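Local coordinates for protein transcription factor SPN1 (Saccharomyces cerevisiae, PDB 3NFQ) that takes part in regulating RNA polymerase II transcription, may act in both TBP recruitment and post-recruitment steps of transcription, and interacts with SPT6, at residues Gly91-Phe96 with Thr129-Val134; Asp74-Gln79 with Leu116-Leu121; Glu16-Leu21 with Asp70-Asn75. All blocks are in the same frame, centred on the assembly; numbering follows the deposited sequence.

Contact 1. Residues Gly91-Phe96 with Thr129-Val134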
ATOM      1  N   GLY A  91      14.995  -4.441  -6.418  1.00 26.69           N
ATOM      2  CA  GLY A  91      14.936  -3.084  -5.933  1.00 25.34           C
ATOM      3  C   GLY A  91      13.904  -2.239  -6.637  1.00 25.73           C
ATOM      4  O   GLY A  91      13.702  -1.085  -6.257  1.00 26.07           O
ATOM      5  N   SER A  92      13.223  -2.819  -7.628  1.00 24.63           N
ATOM      6  CA  SER A  92      12.282  -2.037  -8.441  1.00 24.98           C
ATOM      7  C   SER A  92      10.947  -1.798  -7.713  1.00 23.19           C
ATOM      8  O   SER A  92      10.533  -2.570  -6.835  1.00 22.93           O
ATOM      9  CB  SER A  92      12.085  -2.686  -9.789  1.00 25.04           C
ATOM     10  OG  SER A  92      11.364  -3.869  -9.610  1.00 28.27           O
ATOM     11  N   LEU A  93      10.272  -0.720  -8.107  1.00 21.94           N
ATOM     12  CA  LEU A  93       9.150  -0.220  -7.379  1.00 19.90           C
ATOM     13  C   LEU A  93       7.879  -0.262  -8.242  1.00 18.47           C
ATOM     14  O   LEU A  93       7.978  -0.386  -9.470  1.00 19.13           O
ATOM     15  CB  LEU A  93       9.479   1.213  -6.969  1.00 21.52           C
ATOM     16  CG  LEU A  93      10.596   1.245  -5.922  1.00 22.74           C
ATOM     17  CD1 LEU A  93      11.027   2.647  -5.790  1.00 25.80           C
ATOM     18  CD2 LEU A  93      10.051   0.616  -4.595  1.00 22.27           C
ATOM     19  N   PRO A  94       6.703  -0.177  -7.613  1.00 16.61           N
ATOM     20  CA  PRO A  94       5.508  -0.046  -8.495  1.00 15.28           C
ATOM     21  C   PRO A  94       5.544   1.272  -9.225  1.00 15.46           C
ATOM     22  O   PRO A  94       6.417   2.109  -9.013  1.00 15.06           O
ATOM     23  CB  PRO A  94       4.340  -0.078  -7.514  1.00 15.64           C
ATOM     24  CG  PRO A  94       4.964   0.508  -6.160  1.00 14.17           C
ATOM     25  CD  PRO A  94       6.360  -0.110  -6.175  1.00 16.01           C
ATOM     26  N   SER A  95       4.522   1.515 -10.060  1.00 15.12           N
ATOM     27  CA  SER A  95       4.538   2.703 -10.835  1.00 16.17           C
ATOM     28  C   SER A  95       4.402   3.930  -9.941  1.00 16.07           C
ATOM     29  O   SER A  95       3.890   3.852  -8.798  1.00 15.51           O
ATOM     30  CB  SER A  95       3.321   2.639 -11.783  1.00 13.97           C
ATOM     31  OG  SER A  95       2.110   2.729 -11.059  1.00 17.95           O
ATOM     32  N   PHE A  96       4.786   5.082 -10.496  1.00 16.16           N
ATOM     33  CA  PHE A  96       4.638   6.334  -9.832  1.00 16.33           C
ATOM     34  C   PHE A  96       3.185   6.563  -9.410  1.00 16.65           C
ATOM     35  O   PHE A  96       2.918   7.063  -8.318  1.00 15.80           O
ATOM     36  CB  PHE A  96       5.049   7.497 -10.763  1.00 16.67           C
ATOM     37  CG  PHE A  96       4.969   8.843 -10.092  1.00 18.44           C
ATOM     38  CD1 PHE A  96       5.905   9.199  -9.143  1.00 21.40           C
ATOM     39  CD2 PHE A  96       3.925   9.735 -10.351  1.00 16.80           C
ATOM     40  CE1 PHE A  96       5.872  10.452  -8.513  1.00 23.70           C
ATOM     41  CE2 PHE A  96       3.861  10.979  -9.671  1.00 18.14           C
ATOM     42  CZ  PHE A  96       4.858  11.339  -8.758  1.00 22.83           C
ATOM     43  N   THR A 129      12.346   6.468   1.958  1.00 19.65           N
ATOM     44  CA  THR A 129      13.134   7.669   2.365  1.00 21.48           C
ATOM     45  C   THR A 129      14.569   7.647   1.858  1.00 23.85           C
ATOM     46  O   THR A 129      15.204   8.728   1.714  1.00 24.35           O
ATOM     47  CB  THR A 129      13.147   7.902   3.875  1.00 20.64           C
ATOM     48  OG1 THR A 129      13.990   6.918   4.519  1.00 19.17           O
ATOM     49  CG2 THR A 129      11.751   7.872   4.460  1.00 19.93           C
ATOM     50  N   LYS A 130      15.046   6.438   1.546  1.00 25.38           N
ATOM     51  CA  LYS A 130      16.449   6.141   1.149  1.00 27.98           C
ATOM     52  C   LYS A 130      16.709   5.746  -0.309  1.00 28.54           C
ATOM     53  O   LYS A 130      17.784   6.055  -0.854  1.00 29.20           O
ATOM     54  CB  LYS A 130      16.980   4.978   1.997  1.00 29.43           C
ATOM     55  CG  LYS A 130      17.212   5.280   3.480  1.00 32.83           C
ATOM     56  CD  LYS A 130      17.530   3.923   4.102  1.00 38.94           C
ATOM     57  CE  LYS A 130      17.502   3.885   5.632  1.00 43.02           C
ATOM     58  NZ  LYS A 130      17.641   2.434   6.061  1.00 46.02           N
ATOM     59  N   SER A 131      15.764   5.053  -0.962  1.00 27.48           N
ATOM     60  CA  SER A 131      16.023   4.495  -2.283  1.00 26.63           C
ATOM     61  C   SER A 131      16.269   5.589  -3.286  1.00 27.96           C
ATOM     62  O   SER A 131      15.494   6.562  -3.375  1.00 26.63           O
ATOM     63  CB  SER A 131      14.873   3.592  -2.753  1.00 27.24           C
ATOM     64  OG  SER A 131      14.809   3.517  -4.184  1.00 24.49           O
ATOM     65  N   LYS A 132      17.323   5.413  -4.079  1.00 28.43           N
ATOM     66  CA  LYS A 132      17.610   6.333  -5.183  1.00 29.92           C
ATOM     67  C   LYS A 132      16.566   6.327  -6.273  1.00 29.16           C
ATOM     68  O   LYS A 132      16.572   7.202  -7.130  1.00 29.35           O
ATOM     69  CB  LYS A 132      18.945   5.985  -5.843  1.00 32.14           C
ATOM     70  CG  LYS A 132      20.134   5.924  -4.887  1.00 37.67           C
ATOM     71  CD  LYS A 132      20.294   7.209  -4.083  1.00 45.92           C
ATOM     72  CE  LYS A 132      21.295   6.965  -2.945  1.00 50.39           C
ATOM     73  NZ  LYS A 132      21.662   8.219  -2.214  1.00 55.00           N
ATOM     74  N   ARG A 133      15.672   5.353  -6.261  1.00 27.00           N
ATOM     75  CA  ARG A 133      14.656   5.255  -7.337  1.00 27.29           C
ATOM     76  C   ARG A 133      13.392   6.061  -7.105  1.00 25.41           C
ATOM     77  O   ARG A 133      12.500   6.108  -7.987  1.00 26.02           O
ATOM     78  CB  ARG A 133      14.241   3.807  -7.524  1.00 27.09           C
ATOM     79  CG  ARG A 133      15.395   2.897  -7.826  1.00 33.21           C
ATOM     80  CD  ARG A 133      14.821   1.688  -8.479  1.00 39.24           C
ATOM     81  NE  ARG A 133      15.790   0.604  -8.563  1.00 41.51           N
ATOM     82  CZ  ARG A 133      15.763  -0.341  -9.491  1.00 42.72           C
ATOM     83  NH1 ARG A 133      14.832  -0.325 -10.447  1.00 43.67           N
ATOM     84  NH2 ARG A 133      16.680  -1.294  -9.463  1.00 46.47           N
ATOM     85  N   VAL A 134      13.270   6.660  -5.926  1.00 23.07           N
ATOM     86  CA  VAL A 134      12.019   7.323  -5.529  1.00 20.41           C
ATOM     87  C   VAL A 134      12.117   8.795  -5.859  1.00 20.56           C
ATOM     88  O   VAL A 134      13.121   9.392  -5.642  1.00 19.85           O
ATOM     89  CB  VAL A 134      11.749   7.122  -4.015  1.00 20.02           C
ATOM     90  CG1 VAL A 134      10.482   7.843  -3.550  1.00 18.65           C
ATOM     91  CG2 VAL A 134      11.662   5.631  -3.706  1.00 22.75           C
TER
HETATM   92  O   HOH W   1      15.315   0.598  -5.103  1.00 42.34           O
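L93 and V134 form the tightly packed part of this contact, their side chains crossing at about a right angle with L93 CD1 3.7 Å from V134 CG2. The same methyl reaches R133 CB at 3.8 Å and lies 4.2 Å from S131 OG, with CD1 anti to CA (chi2 169°), which puts it at the R133 and V134 side chains. On the inner side, L93 also rests on F127 and Y128 of helix 121-130, and V134 shares Y128. The contact thus ties the loop between helices 77-85 and 96-107 to the type I turn, S131 to V134, that follows helix 121-130, both within the TFIIS N-terminal family region of this all-helical domain. S131 opens an ST turn: its OG accepts the backbone N-H of R133 at 2.9 Å (N-H...O 153°). Toward solvent the contact is looser. The exposed R133 chain runs extended from CG to NE and lays its guanidinium flat over the G91-S92 peptide, with G91 C 3.8 Å above the plane near its centre and NH1 3.7 Å from S92 CB. No hydrogen bond joins the segments directly; a water does so instead, donating to G91 O at 2.6 Å and lying within hydrogen-bonding distance of S131 OG at 3.1 Å. An alanine at S131 would probably leave this water and the R133 N-H without that partner and let the turn shift. S92 OG, meanwhile, is hydrogen-bonded to D90.

Contact 2. Residues Asp74-Gln79 with Leu116-Leu121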
ATOM      1  N   ASP A  74      -7.863  -1.571  12.206  1.00 28.52           N
ATOM      2  CA  ASP A  74      -8.081  -2.774  13.032  1.00 30.04           C
ATOM      3  C   ASP A  74      -7.930  -4.082  12.270  1.00 29.77           C
ATOM      4  O   ASP A  74      -7.522  -5.071  12.864  1.00 31.73           O
ATOM      5  CB  ASP A  74      -9.442  -2.727  13.708  1.00 30.99           C
ATOM      6  CG  ASP A  74      -9.520  -1.673  14.797  1.00 34.61           C
ATOM      7  OD1 ASP A  74      -8.468  -1.205  15.305  1.00 35.58           O
ATOM      8  OD2 ASP A  74     -10.659  -1.292  15.126  1.00 41.12           O
ATOM      9  N   ASN A  75      -8.241  -4.107  10.972  1.00 28.58           N
ATOM     10  CA  ASN A  75      -8.116  -5.333  10.159  1.00 26.23           C
ATOM     11  C   ASN A  75      -6.821  -5.503   9.353  1.00 26.09           C
ATOM     12  O   ASN A  75      -6.772  -6.333   8.448  1.00 25.11           O
ATOM     13  CB  ASN A  75      -9.320  -5.444   9.249  1.00 26.31           C
ATOM     14  CG  ASN A  75     -10.590  -5.634  10.047  1.00 29.16           C
ATOM     15  OD1 ASN A  75     -11.332  -4.678  10.305  1.00 30.74           O
ATOM     16  ND2 ASN A  75     -10.772  -6.836  10.554  1.00 23.81           N
ATOM     17  N   ASN A  76      -5.805  -4.692   9.661  1.00 24.33           N
ATOM     18  CA  ASN A  76      -4.489  -4.787   9.050  1.00 23.60           C
ATOM     19  C   ASN A  76      -4.547  -4.673   7.528  1.00 20.81           C
ATOM     20  O   ASN A  76      -3.776  -5.320   6.818  1.00 20.89           O
ATOM     21  CB  ASN A  76      -3.813  -6.116   9.469  1.00 23.45           C
ATOM     22  CG  ASN A  76      -2.289  -6.093   9.343  1.00 26.68           C
ATOM     23  OD1 ASN A  76      -1.642  -7.154   9.353  1.00 28.41           O
ATOM     24  ND2 ASN A  76      -1.706  -4.908   9.259  1.00 22.14           N
ATOM     25  N   LEU A  77      -5.451  -3.850   7.005  1.00 19.76           N
ATOM     26  CA  LEU A  77      -5.422  -3.561   5.597  1.00 19.89           C
ATOM     27  C   LEU A  77      -4.077  -2.940   5.159  1.00 18.56           C
ATOM     28  O   LEU A  77      -3.636  -3.099   4.023  1.00 18.97           O
ATOM     29  CB  LEU A  77      -6.574  -2.639   5.241  1.00 19.37           C
ATOM     30  CG  LEU A  77      -6.808  -2.350   3.748  1.00 21.72           C
ATOM     31  CD1 LEU A  77      -7.148  -3.595   2.938  1.00 20.74           C
ATOM     32  CD2 LEU A  77      -7.919  -1.278   3.555  1.00 22.61           C
ATOM     33  N   LEU A  78      -3.405  -2.246   6.059  1.00 17.06           N
ATOM     34  CA  LEU A  78      -2.082  -1.673   5.699  1.00 16.50           C
ATOM     35  C   LEU A  78      -1.062  -2.721   5.268  1.00 14.52           C
ATOM     36  O   LEU A  78      -0.106  -2.443   4.582  1.00 14.37           O
ATOM     37  CB  LEU A  78      -1.578  -0.814   6.844  1.00 15.06           C
ATOM     38  CG  LEU A  78      -2.326   0.472   7.149  1.00 18.73           C
ATOM     39  CD1 LEU A  78      -1.601   1.300   8.273  1.00 18.95           C
ATOM     40  CD2 LEU A  78      -2.441   1.251   5.853  1.00 17.31           C
ATOM     41  N   GLN A  79      -1.297  -3.968   5.641  1.00 16.50           N
ATOM     42  CA  GLN A  79      -0.424  -5.041   5.157  1.00 15.59           C
ATOM     43  C   GLN A  79      -0.480  -5.154   3.654  1.00 15.67           C
ATOM     44  O   GLN A  79       0.516  -5.355   2.986  1.00 15.22           O
ATOM     45  CB  GLN A  79      -0.851  -6.392   5.750  1.00 15.73           C
ATOM     46  CG  GLN A  79       0.318  -7.402   5.615  1.00 19.60           C
ATOM     47  CD  GLN A  79      -0.071  -8.744   6.184  1.00 24.64           C
ATOM     48  OE1 GLN A  79       0.646  -9.315   7.019  1.00 28.10           O
ATOM     49  NE2 GLN A  79      -1.230  -9.225   5.777  1.00 22.40           N
ATOM     50  N   LEU A 116       2.264   0.024  11.967  1.00 25.30           N
ATOM     51  CA  LEU A 116       3.474  -0.136  11.148  1.00 27.24           C
ATOM     52  C   LEU A 116       4.150  -1.495  11.392  1.00 28.33           C
ATOM     53  O   LEU A 116       4.662  -2.129  10.466  1.00 28.47           O
ATOM     54  CB  LEU A 116       4.470   0.992  11.429  1.00 26.74           C
ATOM     55  CG  LEU A 116       3.942   2.383  11.084  1.00 26.32           C
ATOM     56  CD1 LEU A 116       4.879   3.478  11.586  1.00 24.26           C
ATOM     57  CD2 LEU A 116       3.746   2.482   9.603  1.00 23.12           C
ATOM     58  N   LYS A 117       4.185  -1.906  12.654  1.00 29.29           N
ATOM     59  CA  LYS A 117       4.831  -3.157  13.030  1.00 30.17           C
ATOM     60  C   LYS A 117       4.053  -4.324  12.475  1.00 29.14           C
ATOM     61  O   LYS A 117       4.615  -5.220  11.864  1.00 30.11           O
ATOM     62  CB  LYS A 117       4.905  -3.295  14.550  1.00 31.90           C
ATOM     63  CG  LYS A 117       5.886  -2.337  15.208  1.00 37.09           C
ATOM     64  CD  LYS A 117       7.328  -2.624  14.828  1.00 45.10           C
ATOM     65  CE  LYS A 117       8.289  -1.853  15.738  1.00 50.56           C
ATOM     66  NZ  LYS A 117       9.647  -1.823  15.077  1.00 54.55           N
ATOM     67  N   GLU A 118       2.748  -4.275  12.623  1.00 26.78           N
ATOM     68  CA  GLU A 118       1.907  -5.395  12.310  1.00 26.43           C
ATOM     69  C   GLU A 118       1.768  -5.588  10.773  1.00 24.17           C
ATOM     70  O   GLU A 118       1.643  -6.706  10.250  1.00 22.25           O
ATOM     71  CB  GLU A 118       0.581  -5.066  12.968  1.00 28.22           C
ATOM     72  CG  GLU A 118      -0.556  -5.981  12.693  1.00 35.74           C
ATOM     73  CD  GLU A 118      -1.837  -5.389  13.235  1.00 44.14           C
ATOM     74  OE1 GLU A 118      -1.791  -4.192  13.656  1.00 45.69           O
ATOM     75  OE2 GLU A 118      -2.881  -6.106  13.229  1.00 47.32           O
ATOM     76  N   SER A 119       1.857  -4.482  10.052  1.00 21.66           N
ATOM     77  CA  SER A 119       1.684  -4.507   8.609  1.00 19.43           C
ATOM     78  C   SER A 119       2.987  -4.629   7.855  1.00 19.58           C
ATOM     79  O   SER A 119       2.984  -4.944   6.670  1.00 19.14           O
ATOM     80  CB  SER A 119       0.964  -3.216   8.213  1.00 17.38           C
ATOM     81  OG  SER A 119       1.783  -2.096   8.467  1.00 15.48           O
ATOM     82  N   GLY A 120       4.108  -4.380   8.535  1.00 19.11           N
ATOM     83  CA  GLY A 120       5.414  -4.254   7.885  1.00 18.77           C
ATOM     84  C   GLY A 120       5.595  -2.966   7.106  1.00 17.57           C
ATOM     85  O   GLY A 120       6.588  -2.794   6.421  1.00 16.38           O
ATOM     86  N   LEU A 121       4.599  -2.076   7.154  1.00 16.94           N
ATOM     87  CA  LEU A 121       4.648  -0.835   6.391  1.00 17.66           C
ATOM     88  C   LEU A 121       5.784   0.058   6.859  1.00 17.32           C
ATOM     89  O   LEU A 121       6.345   0.772   6.067  1.00 16.50           O
ATOM     90  CB  LEU A 121       3.302  -0.083   6.470  1.00 16.33           C
ATOM     91  CG  LEU A 121       3.099   1.138   5.591  1.00 19.83           C
ATOM     92  CD1 LEU A 121       3.199   0.813   4.075  1.00 18.80           C
ATOM     93  CD2 LEU A 121       1.784   1.760   5.922  1.00 18.75           C
TER
HETATM   94  O   HOH W   2       3.056  -7.948   8.044  1.00 28.21           O
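N76 and E118 lie stacked, amide over carboxylate with their planes 24° apart, and the two side chains slide past each other in opposite directions. N76 CG, anti to its backbone N (chi1 -158°), sits 3.8 Å from E118 CG. Beside this stack N76 ND2 presses on S119 CB at 3.3 Å, and that same CB lies 3.5 Å from Q79 N, where the backbones come closest. Deeper in, L78 CB packs on S119 CB, and L78 CD1 meets L121 CD2 at 4.1 Å; both leucines also touch L106 of helix 96-107. On the solvent side a water donates to Q79 OE1 at 3.0 Å and to E118 O at 2.9 Å, bridging segments that share no direct hydrogen bond.

The next shell sets these groups in place. N76 adopts positive phi, and its carbonyl O accepts the N-H of Q79 at 3.1 Å in the first turn of helix 77-85. S119 OG is held by H115 O and by the N-H of L121, which it accepts at 3.1 Å, while still lying near L78 CB; its CB meets N76 and Q79. R82 NH1 bonds S119 O. The junction therefore sets the start of helix 77-85 against the end of helix 113-119, where an ST turn and a positive-phi glycine, G120, lead into helix 121-130 of the TFIIS-like helical bundle.

Contact 3. Residues Glu16-Leu21 with Asp70-Asn75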
ATOM      1  N   GLU A  16     -15.728  -7.413   7.355  1.00 38.06           N
ATOM      2  CA  GLU A  16     -15.745  -8.307   6.223  1.00 39.04           C
ATOM      3  C   GLU A  16     -15.533  -7.562   4.910  1.00 37.33           C
ATOM      4  O   GLU A  16     -14.935  -8.090   3.970  1.00 36.73           O
ATOM      5  CB  GLU A  16     -17.057  -9.127   6.213  1.00 39.18           C
ATOM      6  CG  GLU A  16     -17.638  -9.370   4.801  1.00 42.51           C
ATOM      7  CD  GLU A  16     -19.057  -9.990   4.791  1.00 45.54           C
ATOM      8  OE1 GLU A  16     -19.812  -9.891   5.816  1.00 52.57           O
ATOM      9  OE2 GLU A  16     -19.432 -10.564   3.722  1.00 52.73           O
ATOM     10  N   LYS A  17     -16.038  -6.348   4.831  1.00 35.92           N
ATOM     11  CA  LYS A  17     -15.868  -5.546   3.633  1.00 35.25           C
ATOM     12  C   LYS A  17     -14.382  -5.131   3.464  1.00 33.30           C
ATOM     13  O   LYS A  17     -13.851  -5.196   2.358  1.00 32.78           O
ATOM     14  CB  LYS A  17     -16.815  -4.346   3.675  1.00 37.20           C
ATOM     15  CG  LYS A  17     -16.685  -3.370   2.512  1.00 40.12           C
ATOM     16  CD  LYS A  17     -15.398  -2.520   2.601  1.00 46.06           C
ATOM     17  CE  LYS A  17     -15.081  -1.671   1.328  1.00 44.01           C
ATOM     18  NZ  LYS A  17     -14.909  -2.394   0.032  1.00 45.78           N
ATOM     19  N   ILE A  18     -13.718  -4.770   4.565  1.00 31.30           N
ATOM     20  CA  ILE A  18     -12.275  -4.424   4.531  1.00 29.72           C
ATOM     21  C   ILE A  18     -11.437  -5.682   4.317  1.00 29.48           C
ATOM     22  O   ILE A  18     -10.420  -5.644   3.644  1.00 28.37           O
ATOM     23  CB  ILE A  18     -11.805  -3.657   5.792  1.00 28.46           C
ATOM     24  CG1 ILE A  18     -11.940  -2.140   5.636  1.00 29.71           C
ATOM     25  CG2 ILE A  18     -10.322  -3.864   6.045  1.00 26.62           C
ATOM     26  CD1 ILE A  18     -13.211  -1.625   4.959  1.00 31.97           C
ATOM     27  N   LEU A  19     -11.863  -6.805   4.893  1.00 29.18           N
ATOM     28  CA  LEU A  19     -11.114  -8.059   4.715  1.00 28.58           C
ATOM     29  C   LEU A  19     -11.154  -8.629   3.286  1.00 28.31           C
ATOM     30  O   LEU A  19     -10.164  -9.212   2.824  1.00 28.47           O
ATOM     31  CB  LEU A  19     -11.476  -9.093   5.813  1.00 29.05           C
ATOM     32  CG  LEU A  19     -11.071  -8.700   7.231  1.00 27.55           C
ATOM     33  CD1 LEU A  19     -11.898  -9.457   8.324  1.00 27.10           C
ATOM     34  CD2 LEU A  19      -9.551  -8.777   7.521  1.00 27.95           C
ATOM     35  N   ARG A  20     -12.272  -8.433   2.587  1.00 27.49           N
ATOM     36  CA  ARG A  20     -12.412  -8.743   1.181  1.00 28.40           C
ATOM     37  C   ARG A  20     -11.567  -7.839   0.272  1.00 26.91           C
ATOM     38  O   ARG A  20     -11.065  -8.283  -0.742  1.00 26.52           O
ATOM     39  CB  ARG A  20     -13.860  -8.587   0.735  1.00 29.05           C
ATOM     40  CG  ARG A  20     -14.729  -9.774   1.050  1.00 37.11           C
ATOM     41  CD  ARG A  20     -16.055  -9.676   0.291  1.00 47.49           C
ATOM     42  NE  ARG A  20     -17.121 -10.367   1.023  1.00 55.79           N
ATOM     43  CZ  ARG A  20     -17.691 -11.514   0.645  1.00 59.79           C
ATOM     44  NH1 ARG A  20     -17.318 -12.130  -0.480  1.00 62.48           N
ATOM     45  NH2 ARG A  20     -18.640 -12.054   1.404  1.00 60.94           N
ATOM     46  N   LEU A  21     -11.436  -6.567   0.630  1.00 24.05           N
ATOM     47  CA  LEU A  21     -10.543  -5.691  -0.118  1.00 22.02           C
ATOM     48  C   LEU A  21      -9.097  -6.130   0.111  1.00 20.93           C
ATOM     49  O   LEU A  21      -8.296  -6.199  -0.802  1.00 20.49           O
ATOM     50  CB  LEU A  21     -10.758  -4.247   0.330  1.00 21.93           C
ATOM     51  CG  LEU A  21      -9.875  -3.219  -0.358  1.00 21.47           C
ATOM     52  CD1 LEU A  21     -10.198  -3.154  -1.848  1.00 21.92           C
ATOM     53  CD2 LEU A  21     -10.060  -1.865   0.322  1.00 21.02           C
ATOM     54  N   ASP A  70     -10.913   3.286  11.466  1.00 27.73           N
ATOM     55  CA  ASP A  70     -10.864   2.252  12.490  1.00 28.82           C
ATOM     56  C   ASP A  70     -10.877   0.864  11.903  1.00 26.92           C
ATOM     57  O   ASP A  70     -10.033   0.052  12.266  1.00 27.52           O
ATOM     58  CB  ASP A  70     -12.058   2.389  13.457  1.00 29.95           C
ATOM     59  CG  ASP A  70     -11.920   3.560  14.404  1.00 34.19           C
ATOM     60  OD1 ASP A  70     -10.790   4.067  14.597  1.00 38.83           O
ATOM     61  OD2 ASP A  70     -12.970   3.970  14.962  1.00 40.21           O
ATOM     62  N   THR A  71     -11.811   0.581  10.990  1.00 26.59           N
ATOM     63  CA  THR A  71     -11.903  -0.757  10.391  1.00 27.06           C
ATOM     64  C   THR A  71     -10.643  -1.116   9.577  1.00 25.51           C
ATOM     65  O   THR A  71     -10.148  -2.248   9.646  1.00 25.75           O
ATOM     66  CB  THR A  71     -13.074  -0.889   9.402  1.00 27.26           C
ATOM     67  OG1 THR A  71     -14.273  -0.288   9.941  1.00 34.22           O
ATOM     68  CG2 THR A  71     -13.309  -2.365   9.094  1.00 27.00           C
ATOM     69  N   ILE A  72     -10.171  -0.141   8.793  1.00 23.78           N
ATOM     70  CA  ILE A  72      -8.925  -0.268   7.997  1.00 21.86           C
ATOM     71  C   ILE A  72      -7.799  -0.604   8.938  1.00 21.92           C
ATOM     72  O   ILE A  72      -7.071  -1.583   8.720  1.00 21.94           O
ATOM     73  CB  ILE A  72      -8.611   1.067   7.263  1.00 20.94           C
ATOM     74  CG1 ILE A  72      -9.604   1.226   6.141  1.00 20.00           C
ATOM     75  CG2 ILE A  72      -7.143   1.108   6.726  1.00 17.60           C
ATOM     76  CD1 ILE A  72      -9.795   2.683   5.637  1.00 23.11           C
ATOM     77  N   LEU A  73      -7.655   0.184   9.990  1.00 22.24           N
ATOM     78  CA  LEU A  73      -6.513  -0.027  10.903  1.00 24.54           C
ATOM     79  C   LEU A  73      -6.659  -1.301  11.727  1.00 26.72           C
ATOM     80  O   LEU A  73      -5.681  -2.036  11.953  1.00 27.62           O
ATOM     81  CB  LEU A  73      -6.312   1.200  11.822  1.00 25.52           C
ATOM     82  CG  LEU A  73      -5.824   2.449  11.083  1.00 23.63           C
ATOM     83  CD1 LEU A  73      -5.825   3.666  11.996  1.00 28.58           C
ATOM     84  CD2 LEU A  73      -4.431   2.296  10.480  1.00 24.40           C
ATOM     85  N   ASP A  74      -7.863  -1.571  12.206  1.00 28.52           N
ATOM     86  CA  ASP A  74      -8.081  -2.774  13.032  1.00 30.04           C
ATOM     87  C   ASP A  74      -7.930  -4.082  12.270  1.00 29.77           C
ATOM     88  O   ASP A  74      -7.522  -5.071  12.864  1.00 31.73           O
ATOM     89  CB  ASP A  74      -9.442  -2.727  13.708  1.00 30.99           C
ATOM     90  CG  ASP A  74      -9.520  -1.673  14.797  1.00 34.61           C
ATOM     91  OD1 ASP A  74      -8.468  -1.205  15.305  1.00 35.58           O
ATOM     92  OD2 ASP A  74     -10.659  -1.292  15.126  1.00 41.12           O
ATOM     93  N   ASN A  75      -8.241  -4.107  10.972  1.00 28.58           N
ATOM     94  CA  ASN A  75      -8.116  -5.333  10.159  1.00 26.23           C
ATOM     95  C   ASN A  75      -6.821  -5.503   9.353  1.00 26.09           C
ATOM     96  O   ASN A  75      -6.772  -6.333   8.448  1.00 25.11           O
ATOM     97  CB  ASN A  75      -9.320  -5.444   9.249  1.00 26.31           C
ATOM     98  CG  ASN A  75     -10.590  -5.634  10.047  1.00 29.16           C
ATOM     99  OD1 ASN A  75     -11.332  -4.678  10.305  1.00 30.74           O
ATOM    100  ND2 ASN A  75     -10.772  -6.836  10.554  1.00 23.81           N
TER
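T71 O accepts one backbone N-H, that of N75, at 3.0 Å, and I18 CG2 of the facing helix packs on the same oxygen at 4.0 Å. The contact is a helix-helix packing in an all-helical domain: the long helix 10-42 passes the short helix 69-74 near the latter's C-terminal end, where N75 is the first residue to leave helical geometry. I18 makes the largest single contribution, its two branches doing different work. Its CG1 lies 3.7 Å from T71 CG2, the two side chains crossing obliquely, and 4.1 Å from CG1 of I72. The other branch, CG2, presses on N75 CB at 3.7 Å. The chi1 of I18, -90°, is about 30° from the staggered value, and with this torsion CG1 lies against the threonine methyl. T71 turns its CG2 to the interface, anti to its own backbone N, and the same side chain touches L14 and D15 one turn back along helix 10-42.

Toward the partly exposed side, L19 crosses N75 at about a right angle, with L19 CD2 3.8 Å from N75 CB. The backbone of N75 has a partner beyond the two segments, since K22 of helix 10-42 donates to its carbonyl O. Further in, L77 of helix 77-85 touches both I18 and I72, so a third helix packs against the pair. On the exposed flank of helix 10-42, R20 NH2 forms a salt bridge with E16 OE2 at 2.9 Å, the carboxylate oxygen being met on its anti side, 16° out of the carboxylate plane.

Contacts 2 and 3 are neighbours that share D74 and N75: one chain segment serves helix 10-42 through its earlier part and the end of helix 113-119 through its later part, with L77 and L78 touching L21 and L73 across the junction. Contact 3 is buried and almost wholly apolar between its two helices. Contact 2 is partly buried, with a leucine pair inside and an amide-carboxylate stack and a bridging water outside. Contact 1 lies about 27 Å from contact 3, centre to centre, on the opposite side of the chain's centre; it joins loops at the surface, where water and an arginine face take over. Helix 121-130, following helix 113-119, connects contact 2 to it.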